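Local coordinates for SAM dependent methyltransferase (Aquifex aeolicus, PDB 3DH0), which probably acts as a methyltransferase that uses S-adenosyl-L-methionine, which it binds in a pocket of its Rossmann-like domain, at residues L30-L35 and V175-E180; W144-R149 and E161-L166; E148-P153 and G182-G187. All coordinates share one frame; numbering follows the deposited sequence.

Contact 1 (L30-L35 and V175-E180); sequences LKEFGL and VGRVVE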
loop_
_atom_site.group_PDB
_atom_site.type_symbol
_atom_site.label_atom_id
_atom_site.label_comp_id
_atom_site.label_asym_id
_atom_site.label_seq_id
_atom_site.Cartn_x
_atom_site.Cartn_y
_atom_site.Cartn_z
ATOM N N LEU A 30 -7.197 -7.586 -4.139
ATOM C CA LEU A 30 -5.830 -8.113 -4.170
ATOM C C LEU A 30 -5.670 -9.269 -5.146
ATOM O O LEU A 30 -4.744 -9.288 -5.963
ATOM C CB LEU A 30 -5.402 -8.597 -2.783
ATOM C CG LEU A 30 -5.190 -7.601 -1.648
ATOM C CD1 LEU A 30 -5.200 -8.347 -0.322
ATOM C CD2 LEU A 30 -3.889 -6.858 -1.851
ATOM N N LYS A 31 -6.571 -10.240 -5.027
ATOM C CA LYS A 31 -6.559 -11.431 -5.868
ATOM C C LYS A 31 -6.638 -11.029 -7.323
ATOM O O LYS A 31 -6.012 -11.636 -8.187
ATOM C CB LYS A 31 -7.746 -12.332 -5.522
ATOM C CG LYS A 31 -7.736 -13.682 -6.217
ATOM C CD LYS A 31 -8.438 -13.658 -7.558
ATOM C CE LYS A 31 -8.449 -15.067 -8.182
ATOM N NZ LYS A 31 -9.005 -16.108 -7.233
ATOM N N GLU A 32 -7.402 -9.987 -7.584
ATOM C CA GLU A 32 -7.565 -9.520 -8.933
ATOM C C GLU A 32 -6.304 -8.808 -9.431
ATOM O O GLU A 32 -5.965 -8.885 -10.610
ATOM C CB GLU A 32 -8.772 -8.594 -8.984
ATOM C CG GLU A 32 -9.165 -8.142 -10.370
ATOM C CD GLU A 32 -10.122 -6.977 -10.310
ATOM O OE1 GLU A 32 -11.228 -7.144 -9.726
ATOM O OE2 GLU A 32 -9.756 -5.894 -10.832
ATOM N N PHE A 33 -5.611 -8.117 -8.530
ATOM C CA PHE A 33 -4.385 -7.403 -8.903
ATOM C C PHE A 33 -3.149 -8.296 -9.004
ATOM O O PHE A 33 -2.063 -7.815 -9.331
ATOM C CB PHE A 33 -4.099 -6.262 -7.928
ATOM C CG PHE A 33 -4.757 -4.968 -8.298
ATOM C CD1 PHE A 33 -6.095 -4.735 -8.000
ATOM C CD2 PHE A 33 -4.035 -3.983 -8.958
ATOM C CE1 PHE A 33 -6.714 -3.523 -8.356
ATOM C CE2 PHE A 33 -4.630 -2.770 -9.322
ATOM C CZ PHE A 33 -5.972 -2.539 -9.023
ATOM N N GLY A 34 -3.310 -9.584 -8.709
ATOM C CA GLY A 34 -2.198 -10.508 -8.819
ATOM C C GLY A 34 -1.448 -10.986 -7.586
ATOM O O GLY A 34 -0.440 -11.690 -7.731
ATOM N N LEU A 35 -1.890 -10.636 -6.379
ATOM C CA LEU A 35 -1.161 -11.108 -5.204
ATOM C C LEU A 35 -1.380 -12.612 -5.112
ATOM O O LEU A 35 -2.513 -13.093 -5.186
ATOM C CB LEU A 35 -1.653 -10.430 -3.922
ATOM C CG LEU A 35 -0.927 -10.871 -2.645
ATOM C CD1 LEU A 35 0.525 -10.456 -2.685
ATOM C CD2 LEU A 35 -1.604 -10.265 -1.456
ATOM N N VAL A 175 2.330 1.303 -16.488
ATOM C CA VAL A 175 0.947 1.115 -16.056
ATOM C C VAL A 175 0.161 0.339 -17.094
ATOM O O VAL A 175 0.159 0.697 -18.268
ATOM C CB VAL A 175 0.218 2.456 -15.844
ATOM C CG1 VAL A 175 -1.170 2.194 -15.266
ATOM C CG2 VAL A 175 1.036 3.370 -14.936
ATOM N N GLY A 176 -0.519 -0.714 -16.654
ATOM C CA GLY A 176 -1.310 -1.528 -17.564
ATOM C C GLY A 176 -2.816 -1.371 -17.406
ATOM O O GLY A 176 -3.561 -1.471 -18.376
ATOM N N ARG A 177 -3.262 -1.110 -16.183
ATOM C CA ARG A 177 -4.677 -0.959 -15.902
ATOM C C ARG A 177 -4.957 0.182 -14.940
ATOM O O ARG A 177 -4.127 0.532 -14.110
ATOM C CB ARG A 177 -5.224 -2.246 -15.285
ATOM C CG ARG A 177 -5.847 -3.218 -16.255
ATOM C CD ARG A 177 -5.881 -4.627 -15.666
ATOM N NE ARG A 177 -6.307 -4.624 -14.268
ATOM C CZ ARG A 177 -6.218 -5.668 -13.442
ATOM N NH1 ARG A 177 -5.715 -6.824 -13.868
ATOM N NH2 ARG A 177 -6.626 -5.553 -12.180
ATOM N N VAL A 178 -6.144 0.753 -15.062
ATOM C CA VAL A 178 -6.596 1.815 -14.177
ATOM C C VAL A 178 -8.089 1.596 -14.087
ATOM O O VAL A 178 -8.808 1.902 -15.025
ATOM C CB VAL A 178 -6.299 3.217 -14.743
ATOM C CG1 VAL A 178 -7.010 4.264 -13.918
ATOM C CG2 VAL A 178 -4.808 3.481 -14.702
ATOM N N VAL A 179 -8.544 1.049 -12.965
ATOM C CA VAL A 179 -9.953 0.745 -12.766
ATOM C C VAL A 179 -10.548 1.401 -11.524
ATOM O O VAL A 179 -9.856 1.596 -10.527
ATOM C CB VAL A 179 -10.165 -0.782 -12.629
ATOM C CG1 VAL A 179 -11.666 -1.112 -12.556
ATOM C CG2 VAL A 179 -9.509 -1.506 -13.797
ATOM N N GLU A 180 -11.839 1.730 -11.584
ATOM C CA GLU A 180 -12.520 2.330 -10.448
ATOM C C GLU A 180 -12.592 1.268 -9.351
ATOM O O GLU A 180 -12.712 0.083 -9.638
ATOM C CB GLU A 180 -13.933 2.767 -10.841
ATOM C CG GLU A 180 -13.974 3.816 -11.942
ATOM C CD GLU A 180 -15.362 4.429 -12.110
ATOM O OE1 GLU A 180 -16.356 3.743 -11.766
ATOM O OE2 GLU A 180 -15.450 5.590 -12.589
#
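Glu32 OE2 meets Arg177 NH2 at 3.4 Å, a long salt bridge and the main polar link between the last turn of helix 26-33 and strand 174-181. The carboxylate gets there on an extended chain: its CG is anti to the backbone N (chi1 -174°) and the next torsion keeps the chain straight. Arg177 comes from the strand with a bend at chi3, which swings the guanidinium over the end of the helix. The two chains meet at a slant, with carboxylate and guanidinium planes 46° apart, and one oxygen meets one nitrogen, not a flat two-pronged pair. Glu32 O lies in the guanidinium plane at its edge, but at 3.7 Å from Arg177 NH2 it is too distant to be more than a weak electrostatic neighbour.

The same NH2 stands over the centre of the Phe33 ring, 4.1 Å above its plane. Arg177 CZ is 5.2 Å from the centroid of that ring, a long cation-pi arrangement that can add at most a weak attraction. Phe33 is buried and packs on Phe109 of strand 107-113, while Gly34, the first residue to leave helical backbone angles, has positive phi and forms a Schellman motif.

Arg177 sits in a classic beta bulge, sharing Tyr189 with Gly176. Its side chain faces helix 26-33; that of Val178 points away and touches Glu161 of helix 161-170 on the other side of the sheet.

The contact loosely links helix 26-33 to the edge strand of a seven-stranded sheet, consistent with the class I SAM-dependent methyltransferase fold. One arginine spans an exposed carboxylate and a buried ring, and its positive charge probably also suits the carbonyl end of the helix, but the long distances suggest that each partner probably contributes modestly.

Contact 2 (W144-R149 and E161-L166); sequences WKKEER and EWEVGL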
loop_
_atom_site.group_PDB
_atom_site.type_symbol
_atom_site.label_atom_id
_atom_site.label_comp_id
_atom_site.label_asym_id
_atom_site.label_seq_id
_atom_site.Cartn_x
_atom_site.Cartn_y
_atom_site.Cartn_z
ATOM N N TRP A 144 -8.187 7.452 -3.145
ATOM C CA TRP A 144 -9.465 8.158 -3.308
ATOM C C TRP A 144 -9.538 8.887 -4.630
ATOM O O TRP A 144 -8.504 9.285 -5.175
ATOM C CB TRP A 144 -9.677 9.212 -2.222
ATOM C CG TRP A 144 -9.636 8.720 -0.826
ATOM C CD1 TRP A 144 -8.592 8.820 0.046
ATOM C CD2 TRP A 144 -10.702 8.086 -0.115
ATOM N NE1 TRP A 144 -8.946 8.286 1.263
ATOM C CE2 TRP A 144 -10.235 7.831 1.191
ATOM C CE3 TRP A 144 -12.006 7.711 -0.453
ATOM C CZ2 TRP A 144 -11.039 7.215 2.161
ATOM C CZ3 TRP A 144 -12.799 7.100 0.508
ATOM C CH2 TRP A 144 -12.314 6.860 1.797
ATOM N N LYS A 145 -10.766 9.092 -5.115
ATOM C CA LYS A 145 -11.030 9.797 -6.372
ATOM C C LYS A 145 -10.758 11.288 -6.139
ATOM O O LYS A 145 -10.828 11.760 -4.999
ATOM C CB LYS A 145 -12.494 9.584 -6.785
ATOM C CG LYS A 145 -12.678 9.082 -8.207
ATOM C CD LYS A 145 -12.826 7.568 -8.281
ATOM C CE LYS A 145 -14.291 7.145 -8.111
ATOM N NZ LYS A 145 -14.472 5.661 -8.172
ATOM N N LYS A 146 -10.451 12.036 -7.195
ATOM C CA LYS A 146 -10.171 13.457 -7.000
ATOM C C LYS A 146 -11.374 14.336 -7.267
ATOM O O LYS A 146 -11.272 15.382 -7.911
ATOM C CB LYS A 146 -9.004 13.941 -7.876
ATOM C CG LYS A 146 -8.339 15.210 -7.334
ATOM C CD LYS A 146 -7.471 15.889 -8.375
ATOM C CE LYS A 146 -6.294 16.634 -7.738
ATOM N NZ LYS A 146 -6.697 17.499 -6.595
ATOM N N GLU A 147 -12.518 13.897 -6.769
ATOM C CA GLU A 147 -13.749 14.643 -6.903
ATOM C C GLU A 147 -14.176 14.882 -5.472
ATOM O O GLU A 147 -13.329 15.048 -4.581
ATOM C CB GLU A 147 -14.791 13.803 -7.627
ATOM C CG GLU A 147 -15.114 12.502 -6.932
ATOM C CD GLU A 147 -15.430 11.411 -7.926
ATOM O OE1 GLU A 147 -16.331 10.591 -7.642
ATOM O OE2 GLU A 147 -14.767 11.369 -8.989
ATOM N N GLU A 148 -15.482 14.898 -5.234
ATOM C CA GLU A 148 -15.960 15.092 -3.880
ATOM C C GLU A 148 -16.845 13.919 -3.568
ATOM O O GLU A 148 -17.614 13.463 -4.414
ATOM C CB GLU A 148 -16.650 16.448 -3.762
ATOM C CG GLU A 148 -15.615 17.582 -3.950
ATOM C CD GLU A 148 -16.214 18.973 -3.929
ATOM O OE1 GLU A 148 -17.178 19.203 -4.704
ATOM O OE2 GLU A 148 -15.709 19.829 -3.153
ATOM N N ARG A 149 -16.691 13.398 -2.357
ATOM C CA ARG A 149 -17.431 12.213 -1.952
ATOM C C ARG A 149 -17.970 12.355 -0.536
ATOM O O ARG A 149 -17.382 13.052 0.303
ATOM C CB ARG A 149 -16.492 10.994 -2.016
ATOM C CG ARG A 149 -15.627 10.908 -3.279
ATOM C CD ARG A 149 -14.349 10.090 -3.041
ATOM N NE ARG A 149 -13.130 10.909 -3.059
ATOM C CZ ARG A 149 -12.856 11.883 -2.189
ATOM N NH1 ARG A 149 -13.716 12.176 -1.215
ATOM N NH2 ARG A 149 -11.715 12.561 -2.286
ATOM N N GLU A 161 -6.387 9.814 -10.622
ATOM C CA GLU A 161 -5.801 8.701 -11.367
ATOM C C GLU A 161 -4.952 9.234 -12.513
ATOM O O GLU A 161 -3.950 8.645 -12.901
ATOM C CB GLU A 161 -6.901 7.823 -11.950
ATOM C CG GLU A 161 -7.867 8.588 -12.831
ATOM C CD GLU A 161 -9.207 8.851 -12.151
ATOM O OE1 GLU A 161 -9.203 9.401 -11.021
ATOM O OE2 GLU A 161 -10.261 8.507 -12.759
ATOM N N TRP A 162 -5.363 10.363 -13.054
ATOM C CA TRP A 162 -4.646 10.946 -14.159
ATOM C C TRP A 162 -3.226 11.334 -13.744
ATOM O O TRP A 162 -2.258 10.839 -14.316
ATOM C CB TRP A 162 -5.467 12.127 -14.685
ATOM C CG TRP A 162 -6.866 11.682 -15.107
ATOM C CD1 TRP A 162 -7.174 10.863 -16.160
ATOM C CD2 TRP A 162 -8.123 11.978 -14.453
ATOM N NE1 TRP A 162 -8.531 10.631 -16.207
ATOM C CE2 TRP A 162 -9.139 11.300 -15.175
ATOM C CE3 TRP A 162 -8.486 12.752 -13.331
ATOM C CZ2 TRP A 162 -10.513 11.371 -14.808
ATOM C CZ3 TRP A 162 -9.863 12.824 -12.964
ATOM C CH2 TRP A 162 -10.850 12.136 -13.707
ATOM N N GLU A 163 -3.084 12.189 -12.735
ATOM C CA GLU A 163 -1.752 12.611 -12.275
ATOM C C GLU A 163 -0.872 11.425 -11.865
ATOM O O GLU A 163 0.237 11.263 -12.363
ATOM C CB GLU A 163 -1.871 13.553 -11.078
ATOM C CG GLU A 163 -2.532 14.874 -11.362
ATOM C CD GLU A 163 -3.447 15.271 -10.234
ATOM O OE1 GLU A 163 -4.411 14.513 -9.997
ATOM O OE2 GLU A 163 -3.210 16.314 -9.581
ATOM N N VAL A 164 -1.365 10.614 -10.940
ATOM C CA VAL A 164 -0.626 9.456 -10.473
ATOM C C VAL A 164 0.048 8.671 -11.603
ATOM O O VAL A 164 1.269 8.572 -11.650
ATOM C CB VAL A 164 -1.545 8.496 -9.681
ATOM C CG1 VAL A 164 -0.755 7.279 -9.201
ATOM C CG2 VAL A 164 -2.151 9.225 -8.504
ATOM N N GLY A 165 -0.751 8.113 -12.506
ATOM C CA GLY A 165 -0.200 7.318 -13.591
ATOM C C GLY A 165 0.786 8.036 -14.489
ATOM O O GLY A 165 1.460 7.424 -15.326
ATOM N N LEU A 166 0.867 9.347 -14.320
ATOM C CA LEU A 166 1.772 10.161 -15.117
ATOM C C LEU A 166 3.123 10.104 -14.417
ATOM O O LEU A 166 4.174 9.897 -15.038
ATOM C CB LEU A 166 1.241 11.587 -15.161
ATOM C CG LEU A 166 1.671 12.481 -16.318
ATOM C CD1 LEU A 166 0.443 12.840 -17.170
ATOM C CD2 LEU A 166 2.351 13.745 -15.758
#
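Lys146 CE lies against the carboxylate of Glu163, 3.6 Å from OE2, where the loop after strand 137-144 passes the first turn of helix 161-170. The lysine leaves the backbone with CG anti to N (chi1 -158°), runs on nearly straight and bends only at chi4. That last bend carries NZ to Pro155 O, with a weak bond to Val158 O as well, and leaves the methylene beside the acid, so NZ stays 4.7 Å from Glu163 OE2. Glu163 crosses the lysine at about a right angle. Its chain bends at chi2, and OE1 accepts a hydrogen bond from Ser160 N just ahead of the helix.

Lys145 is more folded, turning at chi2 (96°) and again at chi3. Its CG passes Glu161 OE1 at 4.5 Å, while NZ turns off to Cys185 O on strand 185-191. Behind it, Arg149 holds the loop from within: NE and NH2 both grip Lys145 O side-on, NH2 at 3.0 Å, with the oxygen close to the guanidinium plane. Glu147 O sits above one face of that guanidinium, offset toward its rim.

Both ammonium groups hydrogen-bond to backbone carbonyls. The opposite charges are likely to attract through space, but the touching is done by lysine methylenes against carboxylate oxygens, and the charged atoms are not in direct contact.

Contact 3 (E148-P153 and G182-G187); sequences ERDKGP and GKYCFG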
loop_
_atom_site.group_PDB
_atom_site.type_symbol
_atom_site.label_atom_id
_atom_site.label_comp_id
_atom_site.label_asym_id
_atom_site.label_seq_id
_atom_site.Cartn_x
_atom_site.Cartn_y
_atom_site.Cartn_z
ATOM N N GLU A 148 -15.482 14.898 -5.234
ATOM C CA GLU A 148 -15.960 15.092 -3.880
ATOM C C GLU A 148 -16.845 13.919 -3.568
ATOM O O GLU A 148 -17.614 13.463 -4.414
ATOM C CB GLU A 148 -16.650 16.448 -3.762
ATOM C CG GLU A 148 -15.615 17.582 -3.950
ATOM C CD GLU A 148 -16.214 18.973 -3.929
ATOM O OE1 GLU A 148 -17.178 19.203 -4.704
ATOM O OE2 GLU A 148 -15.709 19.829 -3.153
ATOM N N ARG A 149 -16.691 13.398 -2.357
ATOM C CA ARG A 149 -17.431 12.213 -1.952
ATOM C C ARG A 149 -17.970 12.355 -0.536
ATOM O O ARG A 149 -17.382 13.052 0.303
ATOM C CB ARG A 149 -16.492 10.994 -2.016
ATOM C CG ARG A 149 -15.627 10.908 -3.279
ATOM C CD ARG A 149 -14.349 10.090 -3.041
ATOM N NE ARG A 149 -13.130 10.909 -3.059
ATOM C CZ ARG A 149 -12.856 11.883 -2.189
ATOM N NH1 ARG A 149 -13.716 12.176 -1.215
ATOM N NH2 ARG A 149 -11.715 12.561 -2.286
ATOM N N ASP A 150 -19.072 11.671 -0.260
ATOM C CA ASP A 150 -19.661 11.732 1.070
ATOM C C ASP A 150 -19.011 10.705 1.990
ATOM O O ASP A 150 -19.705 10.027 2.762
ATOM C CB ASP A 150 -21.169 11.476 0.998
ATOM C CG ASP A 150 -21.510 10.260 0.151
ATOM O OD1 ASP A 150 -21.400 10.369 -1.095
ATOM O OD2 ASP A 150 -21.869 9.210 0.740
ATOM N N LYS A 151 -17.681 10.602 1.915
ATOM C CA LYS A 151 -16.938 9.639 2.732
ATOM C C LYS A 151 -15.408 9.785 2.694
ATOM O O LYS A 151 -14.719 9.226 3.545
ATOM C CB LYS A 151 -17.346 8.206 2.330
ATOM C CG LYS A 151 -16.293 7.116 2.547
ATOM C CD LYS A 151 -16.071 6.724 4.023
ATOM C CE LYS A 151 -14.881 5.745 4.154
ATOM N NZ LYS A 151 -14.701 5.137 5.523
ATOM N N GLY A 152 -14.859 10.537 1.749
ATOM C CA GLY A 152 -13.408 10.666 1.727
ATOM C C GLY A 152 -12.830 12.064 1.899
ATOM O O GLY A 152 -13.539 13.068 1.732
ATOM N N PRO A 153 -11.524 12.169 2.216
ATOM C CA PRO A 153 -10.815 13.445 2.415
ATOM C C PRO A 153 -10.925 14.431 1.247
ATOM O O PRO A 153 -11.213 14.041 0.106
ATOM C CB PRO A 153 -9.372 13.003 2.653
ATOM C CG PRO A 153 -9.276 11.734 1.889
ATOM C CD PRO A 153 -10.572 11.050 2.263
ATOM N N GLY A 182 -14.813 0.594 -6.147
ATOM C CA GLY A 182 -15.932 0.889 -5.274
ATOM C C GLY A 182 -16.387 2.321 -5.018
ATOM O O GLY A 182 -16.256 2.817 -3.901
ATOM N N LYS A 183 -16.898 3.005 -6.030
ATOM C CA LYS A 183 -17.435 4.352 -5.835
ATOM C C LYS A 183 -16.606 5.484 -5.232
ATOM O O LYS A 183 -16.873 6.647 -5.515
ATOM C CB LYS A 183 -18.731 4.252 -5.021
ATOM C CG LYS A 183 -19.941 3.831 -5.834
ATOM C CD LYS A 183 -20.642 2.598 -5.261
ATOM C CE LYS A 183 -21.794 2.135 -6.180
ATOM N NZ LYS A 183 -22.455 0.865 -5.721
ATOM N N TYR A 184 -15.633 5.186 -4.385
ATOM C CA TYR A 184 -14.867 6.276 -3.788
ATOM C C TYR A 184 -13.412 6.291 -4.196
ATOM O O TYR A 184 -12.756 7.325 -4.125
ATOM C CB TYR A 184 -14.927 6.212 -2.258
ATOM C CG TYR A 184 -16.302 6.372 -1.643
ATOM C CD1 TYR A 184 -17.040 5.254 -1.222
ATOM C CD2 TYR A 184 -16.842 7.645 -1.427
ATOM C CE1 TYR A 184 -18.281 5.403 -0.587
ATOM C CE2 TYR A 184 -18.075 7.807 -0.803
ATOM C CZ TYR A 184 -18.792 6.685 -0.378
ATOM O OH TYR A 184 -19.993 6.859 0.283
ATOM N N CYS A 185 -12.899 5.143 -4.613
ATOM C CA CYS A 185 -11.501 5.060 -4.987
ATOM C C CYS A 185 -11.288 4.503 -6.375
ATOM O O CYS A 185 -12.228 4.102 -7.063
ATOM C CB CYS A 185 -10.758 4.166 -4.003
ATOM S SG CYS A 185 -11.420 4.209 -2.356
ATOM N N PHE A 186 -10.021 4.500 -6.768
ATOM C CA PHE A 186 -9.587 3.953 -8.035
ATOM C C PHE A 186 -8.385 3.066 -7.724
ATOM O O PHE A 186 -7.918 3.012 -6.592
ATOM C CB PHE A 186 -9.217 5.066 -9.013
ATOM C CG PHE A 186 -8.114 5.956 -8.541
ATOM C CD1 PHE A 186 -6.798 5.515 -8.543
ATOM C CD2 PHE A 186 -8.393 7.249 -8.110
ATOM C CE1 PHE A 186 -5.772 6.352 -8.124
ATOM C CE2 PHE A 186 -7.377 8.096 -7.687
ATOM C CZ PHE A 186 -6.064 7.650 -7.693
ATOM N N GLY A 187 -7.901 2.348 -8.720
ATOM C CA GLY A 187 -6.761 1.490 -8.502
ATOM C C GLY A 187 -5.930 1.511 -9.756
ATOM O O GLY A 187 -6.431 1.787 -10.837
#
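Asp150 and Tyr184 are brought together by two quite different first torsions: the aspartate tucks its CG between backbone N and carbonyl carbon (chi1 48°), whereas the tyrosine sets its ring anti to its own carbonyl carbon (chi1 -63°). The ring reaches across to segment 148-153, and its OH donates to Asp150 OD2 at 3.0 Å, arriving from above the carboxylate plane. Lys151 bends at chi2 and lays CG over the centre of the ring, 3.8 Å from the centroid of Tyr184, a CH-pi contact over the face. Arg149 CB touches the ring edge near CD2, in its plane. Arg149 CD passes Tyr184 O at 3.4 Å, and beyond it NH2 bonds Pro153 O at 2.9 Å, closing a bond within the loop. With an alanine in place of this tyrosine, Asp150 OD2 would probably lose its donor, and Lys151 CG and Arg149 CB the ring they pack on, leaving a gap beside the loop. The tyrosine ends the turn between antiparallel strands 174-181 and 185-191. Trp144, closing strand 137-144, packs against Tyr184, Arg149, Lys151 and Pro153, tying this surface loop to the sheet.

How the contacts relate
All three contacts gather around the antiparallel end of the sheet. Contacts 2 and 3 share Glu148 and Arg149, and their centres are 10 Å apart; Lys145 N lies 2.8 Å from Tyr184 O, a probable hydrogen bond between them. Contact 1 is farther off, its centre 16 Å from that of contact 2 and 17 Å from that of contact 3, yet strand pairing reaches it: Val179 O is 2.8 Å from Gly187 N. Contacts 1 and 2 lie away from the cofactor site. Contact 3 comes nearer, the Lys151 side chain being about 4 Å from that of Arg20, which binds S-adenosylmethionine, and about 10 Å from the bound cofactor.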